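Malonyl CoA-acyl carrier protein transacylase (Burkholderia pseudomallei 1710b, PDB 3EZO) probably catalyses the transfer of the malonyl group from malonyl-CoA to holo-acyl carrier protein, releasing CoA. Local coordinates at residues D44-D49 / D115-V120; G51-D56 / Q69-T74; E220-V225 / D251-Q256. All coordinates share one frame; numbering follows the deposited sequence.

Contact 1 of 3, residues D44-D49 / D115-V120; sequences DALGQD and DALPLV
L117 leans against A45 with its CB, 3.9 Å from CB of A45, before its side chain has even branched. At the fork, CD1 of L117 stays with the same alanine and reaches A45 CB at 3.7 Å, so the methyl of A45 is met by both the root and one prong of the leucine. CD2 of L117 meets CD1 of L46 at 4.1 Å. A chi1 of -76° sets CG of L117 beside the backbone N, and a chi2 of 154° turns the fork so that CD1 faces A45 and CD2 faces L46. The segments belong to helices 33-46 and 113-128 of the acyl transferase domain, and the contact takes in the last residues of the first helix, just before G47 leaves helical geometry with a positive phi. L46 crosses L117 at about a right angle and lays CD2 over the backbone, 4.0 Å from O of L117 and 4.4 Å from N of P118. That proline nitrogen cannot donate a hydrogen bond, and helix 113-128 is kinked there. Farther out, L117 also packs on L73 and T74 of helix 65-85, whereas P118 is touched by Y221 of helix 212-223.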
# COMPACT_ATOMS: atom_id res chain seq x y z
N ASP A 44 16.67 8.92 12.33
CA ASP A 44 17.35 10.16 12.02
C ASP A 44 16.47 11.06 11.12
O ASP A 44 16.40 12.26 11.37
CB ASP A 44 18.72 9.89 11.38
CG ASP A 44 19.37 11.17 10.84
OD1 ASP A 44 19.46 12.17 11.59
OD2 ASP A 44 19.79 11.19 9.67
N ALA A 45 15.82 10.49 10.10
CA ALA A 45 14.96 11.30 9.23
C ALA A 45 13.71 11.85 9.96
O ALA A 45 13.32 12.98 9.75
CB ALA A 45 14.55 10.51 7.98
N LEU A 46 13.11 11.06 10.85
CA LEU A 46 11.81 11.41 11.43
C LEU A 46 11.86 12.02 12.84
O LEU A 46 10.89 12.63 13.29
CB LEU A 46 10.89 10.21 11.44
CG LEU A 46 10.62 9.64 10.04
CD1 LEU A 46 9.90 8.28 10.09
CD2 LEU A 46 9.85 10.60 9.19
N GLY A 47 13.00 11.90 13.52
CA GLY A 47 13.15 12.55 14.81
C GLY A 47 12.65 11.75 15.98
O GLY A 47 12.71 12.21 17.11
N GLN A 48 12.18 10.53 15.74
CA GLN A 48 11.87 9.65 16.86
C GLN A 48 12.43 8.25 16.66
O GLN A 48 12.72 7.84 15.55
CB GLN A 48 10.36 9.59 17.13
CG GLN A 48 9.62 8.65 16.25
CD GLN A 48 8.14 8.52 16.63
OE1 GLN A 48 7.25 8.92 15.86
NE2 GLN A 48 7.87 7.93 17.80
N ASP A 49 12.54 7.49 17.75
CA ASP A 49 13.01 6.11 17.69
C ASP A 49 12.03 5.14 17.02
O ASP A 49 11.14 4.53 17.67
CB ASP A 49 13.39 5.63 19.09
CG ASP A 49 14.23 4.37 19.08
OD1 ASP A 49 14.13 3.55 18.13
OD2 ASP A 49 14.99 4.19 20.06
N ASP A 115 14.63 10.37 1.30
CA ASP A 115 13.60 11.31 0.85
C ASP A 115 12.21 10.76 1.02
O ASP A 115 11.26 11.51 1.26
CB ASP A 115 13.80 11.74 -0.61
CG ASP A 115 15.14 12.41 -0.82
OD1 ASP A 115 15.71 12.91 0.19
OD2 ASP A 115 15.63 12.42 -1.96
N ALA A 116 12.07 9.46 0.89
CA ALA A 116 10.77 8.83 0.98
C ALA A 116 10.16 8.95 2.39
O ALA A 116 8.94 8.94 2.55
CB ALA A 116 10.84 7.36 0.53
N LEU A 117 11.01 9.09 3.39
CA LEU A 117 10.56 9.09 4.77
C LEU A 117 9.68 10.32 5.09
O LEU A 117 8.51 10.14 5.43
CB LEU A 117 11.77 8.89 5.72
CG LEU A 117 12.29 7.45 5.79
CD1 LEU A 117 13.79 7.42 6.18
CD2 LEU A 117 11.44 6.58 6.73
N PRO A 118 10.20 11.56 4.93
CA PRO A 118 9.32 12.71 5.18
C PRO A 118 8.19 12.84 4.12
O PRO A 118 7.15 13.43 4.40
CB PRO A 118 10.27 13.89 5.16
CG PRO A 118 11.48 13.40 4.30
CD PRO A 118 11.58 11.95 4.60
N LEU A 119 8.37 12.22 2.95
CA LEU A 119 7.35 12.28 1.91
C LEU A 119 6.10 11.54 2.37
O LEU A 119 5.02 12.06 2.24
CB LEU A 119 7.87 11.72 0.58
CG LEU A 119 6.91 11.40 -0.60
CD1 LEU A 119 6.03 12.59 -1.07
CD2 LEU A 119 7.72 10.82 -1.82
N VAL A 120 6.26 10.33 2.91
CA VAL A 120 5.11 9.54 3.32
C VAL A 120 4.52 10.03 4.63
O VAL A 120 3.32 9.90 4.84
CB VAL A 120 5.36 8.03 3.32
CG1 VAL A 120 5.93 7.62 1.98
CG2 VAL A 120 6.28 7.61 4.51

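Contact 2 of 3, residues G51-D56 / Q69-T74; sequences GKLIAD and QPVMLT
V71 meets I54 and L53 with its two methyls, where the short helix 50-56 lies against helix 65-85 of the acyl transferase domain. CG1 of V71 faces the isoleucine and sits 3.8 Å from I54 CG1, with CD1 of I54 just as near. CG2 of V71 turns to the leucine, 3.8 Å from L53 CD2, and also stands 4.1 Å from I54 CG1. The rotamer places both methyls: CG1 of V71 is anti to the backbone N (chi1 162°), while CG2 lies beside that N. I54 and V71 run past each other in opposite directions, with the ethyl arm of I54 extended (chi2 174°) alongside the valine. No hydrogen bond joins the segments; the fit is purely apolar, and all three side chains are buried.

M25, from a loop, touches both I54 and V71, and L39 of helix 33-46 packs on I54 as well. The backbone of I54 is hydrogen-bonded to that of G24, which ties helix 50-56 to the same loop. One turn along from V71, T74 has its CB directed toward helix 50-56, but its hydroxyl is spent on its own helix. OG1 of T74 donates to O of P70 at 2.8 Å, tilted 30° from the carbonyl plane, and T74 N reaches the same oxygen from the opposite face.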
# COMPACT_ATOMS: atom_id res chain seq x y z
N GLY A 51 12.64 2.19 15.51
CA GLY A 51 12.84 0.86 16.09
C GLY A 51 12.02 0.55 17.34
O GLY A 51 11.39 -0.51 17.44
N LYS A 52 12.08 1.44 18.33
CA LYS A 52 11.35 1.20 19.57
C LYS A 52 9.84 1.42 19.38
O LYS A 52 9.04 0.64 19.92
CB LYS A 52 11.86 2.04 20.73
CG LYS A 52 13.27 1.69 21.23
CD LYS A 52 13.27 0.44 22.14
CE LYS A 52 14.72 -0.03 22.51
NZ LYS A 52 15.17 0.52 23.81
N LEU A 53 9.45 2.39 18.55
CA LEU A 53 8.03 2.57 18.20
C LEU A 53 7.44 1.28 17.68
O LEU A 53 6.40 0.82 18.14
CB LEU A 53 7.82 3.74 17.19
CG LEU A 53 6.41 3.89 16.59
CD1 LEU A 53 5.36 4.18 17.69
CD2 LEU A 53 6.37 4.96 15.47
N ILE A 54 8.15 0.65 16.74
CA ILE A 54 7.71 -0.63 16.18
C ILE A 54 7.77 -1.76 17.20
O ILE A 54 6.86 -2.57 17.30
CB ILE A 54 8.51 -0.99 14.88
CG1 ILE A 54 8.26 0.09 13.79
CG2 ILE A 54 8.21 -2.45 14.44
CD1 ILE A 54 9.12 -0.04 12.47
N ALA A 55 8.87 -1.84 17.94
CA ALA A 55 9.09 -2.98 18.83
C ALA A 55 8.15 -2.94 20.02
O ALA A 55 7.68 -3.98 20.46
CB ALA A 55 10.56 -3.03 19.33
N ASP A 56 7.91 -1.74 20.55
CA ASP A 56 7.20 -1.59 21.82
C ASP A 56 5.86 -0.87 21.69
O ASP A 56 5.03 -0.96 22.60
CB ASP A 56 8.07 -0.85 22.81
CG ASP A 56 9.37 -1.57 23.11
OD1 ASP A 56 9.43 -2.83 23.03
OD2 ASP A 56 10.35 -0.87 23.41
N GLN A 69 2.30 5.13 8.08
CA GLN A 69 2.81 5.20 6.70
C GLN A 69 4.37 5.15 6.65
O GLN A 69 4.93 4.27 5.99
CB GLN A 69 2.21 6.41 5.95
CG GLN A 69 0.73 6.19 5.65
CD GLN A 69 0.17 7.10 4.60
OE1 GLN A 69 0.89 7.62 3.75
NE2 GLN A 69 -1.15 7.30 4.64
N PRO A 70 5.05 6.01 7.41
CA PRO A 70 6.52 5.83 7.48
C PRO A 70 6.99 4.52 8.14
O PRO A 70 8.01 3.98 7.75
CB PRO A 70 7.01 7.07 8.22
CG PRO A 70 5.74 7.87 8.68
CD PRO A 70 4.55 7.24 8.09
N VAL A 71 6.24 4.00 9.10
CA VAL A 71 6.54 2.70 9.68
C VAL A 71 6.49 1.57 8.64
O VAL A 71 7.36 0.69 8.63
CB VAL A 71 5.64 2.37 10.90
CG1 VAL A 71 5.67 0.87 11.18
CG2 VAL A 71 6.06 3.20 12.15
N MET A 72 5.48 1.60 7.77
CA MET A 72 5.32 0.52 6.81
C MET A 72 6.31 0.61 5.65
O MET A 72 6.71 -0.42 5.09
CB MET A 72 3.89 0.39 6.29
CG MET A 72 2.93 -0.30 7.21
SD MET A 72 3.48 -1.90 7.77
CE MET A 72 3.65 -2.86 6.23
N LEU A 73 6.70 1.84 5.30
CA LEU A 73 7.75 2.09 4.33
C LEU A 73 9.08 1.55 4.90
O LEU A 73 9.79 0.81 4.23
CB LEU A 73 7.86 3.59 4.07
CG LEU A 73 9.00 4.07 3.19
CD1 LEU A 73 8.58 4.12 1.72
CD2 LEU A 73 9.45 5.45 3.63
N THR A 74 9.37 1.92 6.14
CA THR A 74 10.61 1.48 6.81
C THR A 74 10.70 -0.04 6.94
O THR A 74 11.70 -0.65 6.59
CB THR A 74 10.71 2.11 8.18
OG1 THR A 74 10.71 3.52 8.03
CG2 THR A 74 11.98 1.65 8.92

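Contact 3 of 3, residues E220-V225 / D251-Q256; sequences EYLAGV and DALVRQ
L222 reaches helix 246-256 through a single methyl. Its CG is anti to the carbonyl carbon (chi1 -74°) and chi2 is extended at 158°, which sends CD1 between two consecutive residues, 4.0 Å from CB of L253 and 4.0 Å from CG2 of V254. The two neighbours receive it differently. L253 crosses L222 at about a right angle and touches with the base of its side chain, while the rest of its side chain packs on E101, Y102 and L105 of helix 99-107. V254 slides past L222 in the opposite direction and presents CG2, the branch beside its backbone N.

On the helix surface, R255 folds back over one turn to D251. NE of R255 donates to D251 OD2 at 2.7 Å, nearly straight at 168°; the carboxylate oxygen lies in the guanidinium plane but is itself approached from above the carboxylate plane. NH2 adds a weak bond to the same oxygen and has a second acidic partner in D239.

One polar bond also joins the two helices: V254 O is hydrogen-bonded to OG of S215 on helix 212-223. Q256 carries the link inward: its O is hydrogen-bonded to ND1 of H207 and its NE2 to O of S98. These are the predicted active-site residues, S98 within GxSxG, so helix 246-256 lies against the probable Ser-His site of the FabD-type acyltransferase fold.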
# COMPACT_ATOMS: atom_id res chain seq x y z
N GLU A 220 2.27 19.81 -4.71
CA GLU A 220 3.18 20.85 -4.25
C GLU A 220 4.41 20.25 -3.58
O GLU A 220 5.54 20.64 -3.87
CB GLU A 220 2.50 21.79 -3.24
CG GLU A 220 1.38 22.57 -3.83
CD GLU A 220 0.59 23.39 -2.79
OE1 GLU A 220 0.74 23.16 -1.55
OE2 GLU A 220 -0.19 24.26 -3.27
N TYR A 221 4.19 19.28 -2.71
CA TYR A 221 5.32 18.62 -2.02
C TYR A 221 6.25 17.90 -3.00
O TYR A 221 7.46 18.07 -2.97
CB TYR A 221 4.83 17.64 -0.93
CG TYR A 221 5.95 17.12 -0.06
CD1 TYR A 221 6.16 17.61 1.23
CD2 TYR A 221 6.79 16.12 -0.52
CE1 TYR A 221 7.25 17.12 2.02
CE2 TYR A 221 7.84 15.62 0.25
CZ TYR A 221 8.06 16.11 1.52
OH TYR A 221 9.11 15.57 2.25
N LEU A 222 5.70 17.10 -3.90
CA LEU A 222 6.53 16.35 -4.86
C LEU A 222 7.30 17.24 -5.81
O LEU A 222 8.29 16.81 -6.35
CB LEU A 222 5.68 15.33 -5.64
CG LEU A 222 5.29 14.13 -4.78
CD1 LEU A 222 4.09 13.41 -5.29
CD2 LEU A 222 6.50 13.17 -4.63
N ALA A 223 6.85 18.49 -6.02
CA ALA A 223 7.60 19.45 -6.83
C ALA A 223 9.05 19.61 -6.38
O ALA A 223 9.96 19.86 -7.19
CB ALA A 223 6.88 20.83 -6.84
N GLY A 224 9.29 19.49 -5.07
CA GLY A 224 10.62 19.60 -4.53
C GLY A 224 11.34 18.29 -4.31
O GLY A 224 12.42 18.31 -3.74
N VAL A 225 10.80 17.14 -4.77
CA VAL A 225 11.44 15.85 -4.52
C VAL A 225 12.15 15.40 -5.78
O VAL A 225 11.58 15.48 -6.89
CB VAL A 225 10.42 14.80 -4.07
CG1 VAL A 225 11.05 13.45 -3.90
CG2 VAL A 225 9.69 15.28 -2.77
N ASP A 251 3.04 12.36 -10.90
CA ASP A 251 1.62 12.57 -11.15
C ASP A 251 0.77 11.35 -10.76
O ASP A 251 -0.34 11.49 -10.22
CB ASP A 251 1.35 12.94 -12.62
CG ASP A 251 -0.10 13.30 -12.83
OD1 ASP A 251 -0.57 14.29 -12.23
OD2 ASP A 251 -0.78 12.52 -13.52
N ALA A 252 1.32 10.16 -11.01
CA ALA A 252 0.66 8.92 -10.60
C ALA A 252 0.55 8.86 -9.08
O ALA A 252 -0.45 8.40 -8.55
CB ALA A 252 1.38 7.71 -11.16
N LEU A 253 1.56 9.34 -8.37
CA LEU A 253 1.46 9.42 -6.90
C LEU A 253 0.42 10.44 -6.43
O LEU A 253 -0.28 10.20 -5.45
CB LEU A 253 2.81 9.69 -6.23
CG LEU A 253 3.86 8.58 -6.36
CD1 LEU A 253 5.19 9.09 -5.70
CD2 LEU A 253 3.39 7.25 -5.78
N VAL A 254 0.34 11.58 -7.12
CA VAL A 254 -0.64 12.66 -6.80
C VAL A 254 -2.06 12.12 -6.96
O VAL A 254 -2.90 12.22 -6.02
CB VAL A 254 -0.39 13.92 -7.69
CG1 VAL A 254 -1.59 14.90 -7.68
CG2 VAL A 254 0.92 14.63 -7.31
N ARG A 255 -2.34 11.48 -8.11
CA ARG A 255 -3.68 11.00 -8.40
C ARG A 255 -4.01 9.78 -7.57
O ARG A 255 -5.21 9.53 -7.24
CB ARG A 255 -3.85 10.75 -9.90
CG ARG A 255 -3.97 12.05 -10.71
CD ARG A 255 -4.21 11.82 -12.22
NE ARG A 255 -3.06 11.18 -12.84
CZ ARG A 255 -3.00 9.91 -13.24
NH1 ARG A 255 -4.04 9.12 -13.14
NH2 ARG A 255 -1.85 9.43 -13.76
N GLN A 256 -2.99 9.03 -7.19
CA GLN A 256 -3.22 7.80 -6.42
C GLN A 256 -4.04 8.04 -5.16
O GLN A 256 -4.88 7.23 -4.80
CB GLN A 256 -1.90 7.17 -6.03
CG GLN A 256 -1.97 5.78 -5.38
CD GLN A 256 -0.90 5.49 -4.33
OE1 GLN A 256 -0.62 6.31 -3.44
NE2 GLN A 256 -0.39 4.27 -4.36

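Overall arrangement
All three contacts join helices through aliphatic side chains, with no hydrogen bond across any of them. Contacts 2 and 3 are buried, whereas contact 1 is partly exposed, with L117 the one buried residue among those touching. Contacts 1 and 2 are neighbours: helices 33-46 and 50-56 follow each other in the chain, and CD2 of L117 packs 3.4 Å from OG1 of T74. Helix 113-128 also links contact 1 to contact 3, where L119 meets L222. Contacts 2 and 3 do not touch, their centres about 24 Å apart. Polar surroundings differ: bonds from Q256 lead contact 3 to H207 and S98, beside a D251-R255 salt bridge, whereas contact 2 has the T74-P70 bond within its helix and contact 1 the D49 cap on helix 50-56.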